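Local coordinates for protein phycocyanobilin lyase subunit beta (PDB 5N3U) that pairs with the alpha subunit CpcE to form a lyase, probably the one that attaches the bilin chromophore to the phycocyanin alpha chain CpcA, at residues D30-G42 against L56-Q70. Residues are numbered along the deposited sequence; the frame is centred on the assembly and turned at random.
Sequences DVAAIPTLIAVFG and LVQLGEVAVPQLLTQ
Ile34 and Ile38 of helix 34-40 pack against Leu56, Ala63, Gln66 and Leu67 near the modelled N-terminal end of an all-helical, HEAT-repeat-like fold. Helices 34-40 and 64-69 point the same general way but are inclined, with a signed crossing angle of -41° and axes 10.1 Å apart, while the C-terminal end of helix 46-59 adds Leu56 and Leu59 to the contact. The apolar part centres on Leu56, whose CD1 lies 3.6 Å from Phe41 CZ and also meets Leu37 CB and Ile38 CG1; its CD2 turns to Ile34 CG2. Leu67 CD2 reaches the edge of the Phe41 ring, and Tyr81 and Thr85 of helix 76-89 pack against Phe41 from outside the two segments. Ile34 CD1 rests on Ala63 CB at 3.7 Å. With CG1 anti to the carbonyl carbon (chi1 -69°), Ile38 sends that branch to Leu67 CD2, 3.8 Å away, and CG2 toward the Gln70 carbonyl. An alanine at Ile38 is likely to open a gap beside Leu56 CD1 and Leu67 CD2 and lose the CG2 contact with Gln70 O. The polar part of the contact lies with Gln66 and Gln70; no direct hydrogen bond spans the two segments. The Gln66 amide lies across Ile34 and Pro35, OE1 over Ile34 CB and NE2 at Pro35 CG; a water donating to Val31 O weakly accepts from NE2. Gln70, its chain extended beyond CG, brings OE1 beside Pro35, where a second water donates to both Pro35 O and Gln70 OE1, each at 2.7 Å.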
# COMPACT_ATOMS: atom_id res chain seq x y z
N ASP B 30 4.90 -3.09 -32.74
CA ASP B 30 6.38 -3.13 -32.73
C ASP B 30 7.02 -3.59 -31.40
O ASP B 30 6.79 -2.99 -30.33
CB ASP B 30 6.94 -1.76 -33.11
CG ASP B 30 8.45 -1.72 -33.15
OD1 ASP B 30 9.11 -2.41 -33.96
OD2 ASP B 30 9.00 -0.95 -32.35
N VAL B 31 7.89 -4.58 -31.52
CA VAL B 31 8.67 -5.16 -30.44
C VAL B 31 9.64 -4.22 -29.70
O VAL B 31 9.84 -4.35 -28.49
CB VAL B 31 9.43 -6.40 -30.98
CG1 VAL B 31 10.47 -6.97 -30.00
CG2 VAL B 31 8.40 -7.44 -31.38
N ALA B 32 10.24 -3.27 -30.40
CA ALA B 32 11.06 -2.27 -29.74
C ALA B 32 10.33 -1.40 -28.72
O ALA B 32 10.97 -0.90 -27.84
CB ALA B 32 11.78 -1.35 -30.74
N ALA B 33 9.05 -1.17 -28.91
CA ALA B 33 8.26 -0.33 -28.02
C ALA B 33 7.86 -1.01 -26.66
O ALA B 33 7.25 -0.36 -25.82
CB ALA B 33 6.98 0.08 -28.75
N ILE B 34 8.11 -2.33 -26.50
CA ILE B 34 7.61 -3.10 -25.32
C ILE B 34 7.95 -2.38 -24.02
O ILE B 34 7.05 -2.07 -23.24
CB ILE B 34 8.21 -4.53 -25.18
CG1 ILE B 34 8.00 -5.40 -26.42
CG2 ILE B 34 7.64 -5.28 -24.00
CD1 ILE B 34 6.67 -5.79 -26.76
N PRO B 35 9.23 -2.07 -23.80
CA PRO B 35 9.51 -1.39 -22.51
C PRO B 35 8.72 -0.09 -22.28
O PRO B 35 8.28 0.19 -21.17
CB PRO B 35 10.99 -1.09 -22.61
CG PRO B 35 11.47 -2.04 -23.66
CD PRO B 35 10.41 -2.02 -24.67
N THR B 36 8.53 0.70 -23.32
CA THR B 36 7.71 1.91 -23.21
C THR B 36 6.30 1.58 -22.88
O THR B 36 5.69 2.24 -22.04
CB THR B 36 7.81 2.79 -24.50
OG1 THR B 36 9.18 3.14 -24.68
CG2 THR B 36 7.05 4.10 -24.35
N LEU B 37 5.73 0.58 -23.52
CA LEU B 37 4.35 0.22 -23.24
C LEU B 37 4.25 -0.12 -21.74
O LEU B 37 3.31 0.30 -21.08
CB LEU B 37 3.83 -0.94 -24.08
CG LEU B 37 3.63 -0.55 -25.61
CD1 LEU B 37 3.52 -1.75 -26.51
CD2 LEU B 37 2.36 0.28 -25.80
N ILE B 38 5.19 -0.94 -21.26
CA ILE B 38 5.14 -1.37 -19.83
C ILE B 38 5.24 -0.12 -18.94
O ILE B 38 4.50 0.02 -17.93
CB ILE B 38 6.25 -2.38 -19.59
CG1 ILE B 38 5.86 -3.64 -20.38
CG2 ILE B 38 6.42 -2.66 -18.09
CD1 ILE B 38 7.04 -4.52 -20.51
N ALA B 39 6.12 0.80 -19.29
CA ALA B 39 6.33 2.00 -18.49
C ALA B 39 5.05 2.85 -18.40
O ALA B 39 4.86 3.52 -17.42
CB ALA B 39 7.46 2.82 -19.06
N VAL B 40 4.17 2.78 -19.38
CA VAL B 40 2.92 3.51 -19.35
C VAL B 40 2.09 3.13 -18.11
O VAL B 40 1.35 3.95 -17.62
CB VAL B 40 2.09 3.32 -20.63
CG1 VAL B 40 0.68 3.86 -20.48
CG2 VAL B 40 2.82 4.02 -21.79
N PHE B 41 2.18 1.89 -17.64
CA PHE B 41 1.35 1.48 -16.49
C PHE B 41 1.65 2.31 -15.24
O PHE B 41 0.83 2.46 -14.36
CB PHE B 41 1.61 0.03 -16.14
CG PHE B 41 1.36 -0.98 -17.20
CD1 PHE B 41 0.43 -0.79 -18.25
CD2 PHE B 41 2.00 -2.19 -17.12
CE1 PHE B 41 0.18 -1.80 -19.16
CE2 PHE B 41 1.78 -3.20 -18.03
CZ PHE B 41 0.87 -3.02 -19.07
N GLY B 42 2.80 2.91 -15.16
CA GLY B 42 3.21 3.77 -14.07
C GLY B 42 2.59 5.17 -14.04
O GLY B 42 2.80 5.88 -13.08
N LEU B 56 0.12 -4.75 -25.64
CA LEU B 56 1.03 -5.80 -25.25
C LEU B 56 0.43 -7.15 -25.51
O LEU B 56 1.12 -8.06 -25.98
CB LEU B 56 1.48 -5.65 -23.78
CG LEU B 56 2.41 -4.48 -23.65
CD1 LEU B 56 2.45 -3.88 -22.24
CD2 LEU B 56 3.83 -4.76 -24.07
N VAL B 57 -0.83 -7.28 -25.22
CA VAL B 57 -1.49 -8.53 -25.37
C VAL B 57 -1.47 -8.93 -26.84
O VAL B 57 -1.29 -10.09 -27.16
CB VAL B 57 -2.91 -8.46 -24.86
CG1 VAL B 57 -3.71 -9.69 -25.20
CG2 VAL B 57 -2.97 -8.34 -23.36
N GLN B 58 -1.64 -7.96 -27.74
CA GLN B 58 -1.70 -8.30 -29.18
C GLN B 58 -0.36 -8.78 -29.60
O GLN B 58 -0.25 -9.75 -30.28
CB GLN B 58 -2.16 -7.13 -30.04
CG GLN B 58 -3.69 -6.97 -30.05
CD GLN B 58 -4.17 -5.57 -30.50
OE1 GLN B 58 -3.38 -4.79 -31.06
NE2 GLN B 58 -5.47 -5.27 -30.28
N LEU B 59 0.70 -8.17 -29.10
CA LEU B 59 2.01 -8.71 -29.36
C LEU B 59 2.20 -10.12 -28.85
O LEU B 59 2.89 -10.86 -29.45
CB LEU B 59 3.07 -7.81 -28.74
CG LEU B 59 3.39 -6.49 -29.45
CD1 LEU B 59 4.15 -5.51 -28.59
CD2 LEU B 59 4.27 -6.76 -30.68
N GLY B 60 1.64 -10.46 -27.70
CA GLY B 60 1.59 -11.84 -27.22
C GLY B 60 2.89 -12.38 -26.63
O GLY B 60 3.61 -11.67 -25.94
N GLU B 61 3.20 -13.64 -26.94
CA GLU B 61 4.41 -14.33 -26.37
C GLU B 61 5.69 -13.56 -26.37
O GLU B 61 6.47 -13.63 -25.42
CB GLU B 61 4.72 -15.63 -27.12
CG GLU B 61 4.33 -16.86 -26.37
CD GLU B 61 2.84 -17.12 -26.38
OE1 GLU B 61 2.22 -16.94 -27.44
OE2 GLU B 61 2.30 -17.57 -25.35
N VAL B 62 5.96 -12.86 -27.46
CA VAL B 62 7.23 -12.19 -27.57
C VAL B 62 7.47 -11.12 -26.42
O VAL B 62 8.62 -10.81 -26.07
CB VAL B 62 7.39 -11.51 -28.97
CG1 VAL B 62 6.38 -10.38 -29.18
CG2 VAL B 62 8.81 -11.01 -29.16
N ALA B 63 6.39 -10.51 -25.96
CA ALA B 63 6.49 -9.53 -24.84
C ALA B 63 6.62 -10.18 -23.46
O ALA B 63 6.94 -9.46 -22.50
CB ALA B 63 5.32 -8.64 -24.87
N VAL B 64 6.32 -11.48 -23.32
CA VAL B 64 6.28 -12.10 -22.00
C VAL B 64 7.59 -11.95 -21.20
O VAL B 64 7.50 -11.55 -20.08
CB VAL B 64 5.79 -13.56 -22.08
CG1 VAL B 64 6.01 -14.27 -20.76
CG2 VAL B 64 4.38 -13.53 -22.44
N PRO B 65 8.80 -12.18 -21.78
CA PRO B 65 10.01 -12.03 -21.02
C PRO B 65 10.21 -10.65 -20.38
O PRO B 65 10.65 -10.53 -19.21
CB PRO B 65 11.12 -12.28 -22.08
CG PRO B 65 10.52 -13.31 -22.93
CD PRO B 65 9.07 -12.83 -23.08
N GLN B 66 9.96 -9.60 -21.15
CA GLN B 66 10.06 -8.25 -20.59
C GLN B 66 8.95 -7.94 -19.61
O GLN B 66 9.20 -7.31 -18.56
CB GLN B 66 10.12 -7.23 -21.73
CG GLN B 66 11.55 -7.15 -22.33
CD GLN B 66 11.52 -6.46 -23.65
OE1 GLN B 66 10.86 -6.95 -24.57
NE2 GLN B 66 12.16 -5.33 -23.76
N LEU B 67 7.74 -8.35 -19.92
CA LEU B 67 6.70 -8.22 -18.87
C LEU B 67 7.12 -8.89 -17.56
O LEU B 67 6.94 -8.32 -16.52
CB LEU B 67 5.43 -8.78 -19.30
CG LEU B 67 4.60 -7.93 -20.26
CD1 LEU B 67 3.60 -8.82 -20.95
CD2 LEU B 67 3.85 -6.81 -19.54
N LEU B 68 7.69 -10.10 -17.60
CA LEU B 68 8.10 -10.78 -16.36
C LEU B 68 9.23 -10.12 -15.59
O LEU B 68 9.28 -10.34 -14.39
CB LEU B 68 8.55 -12.22 -16.57
CG LEU B 68 7.51 -13.14 -17.11
CD1 LEU B 68 8.06 -14.48 -17.64
CD2 LEU B 68 6.43 -13.37 -16.16
N THR B 69 10.12 -9.40 -16.24
CA THR B 69 11.28 -8.86 -15.61
C THR B 69 11.22 -7.34 -15.48
O THR B 69 12.16 -6.75 -14.99
CB THR B 69 12.56 -9.19 -16.41
OG1 THR B 69 12.43 -8.73 -17.74
CG2 THR B 69 12.78 -10.71 -16.46
N GLN B 70 10.13 -6.70 -15.89
CA GLN B 70 9.96 -5.23 -15.71
C GLN B 70 8.68 -4.97 -14.94
O GLN B 70 7.83 -4.15 -15.35
CB GLN B 70 9.90 -4.52 -17.06
CG GLN B 70 11.26 -4.67 -17.76
CD GLN B 70 11.30 -4.13 -19.19
OE1 GLN B 70 10.50 -3.30 -19.59
NE2 GLN B 70 12.19 -4.70 -20.00
O HOH W 1 11.99 -4.32 -26.92
O HOH W 2 9.48 -0.87 -19.01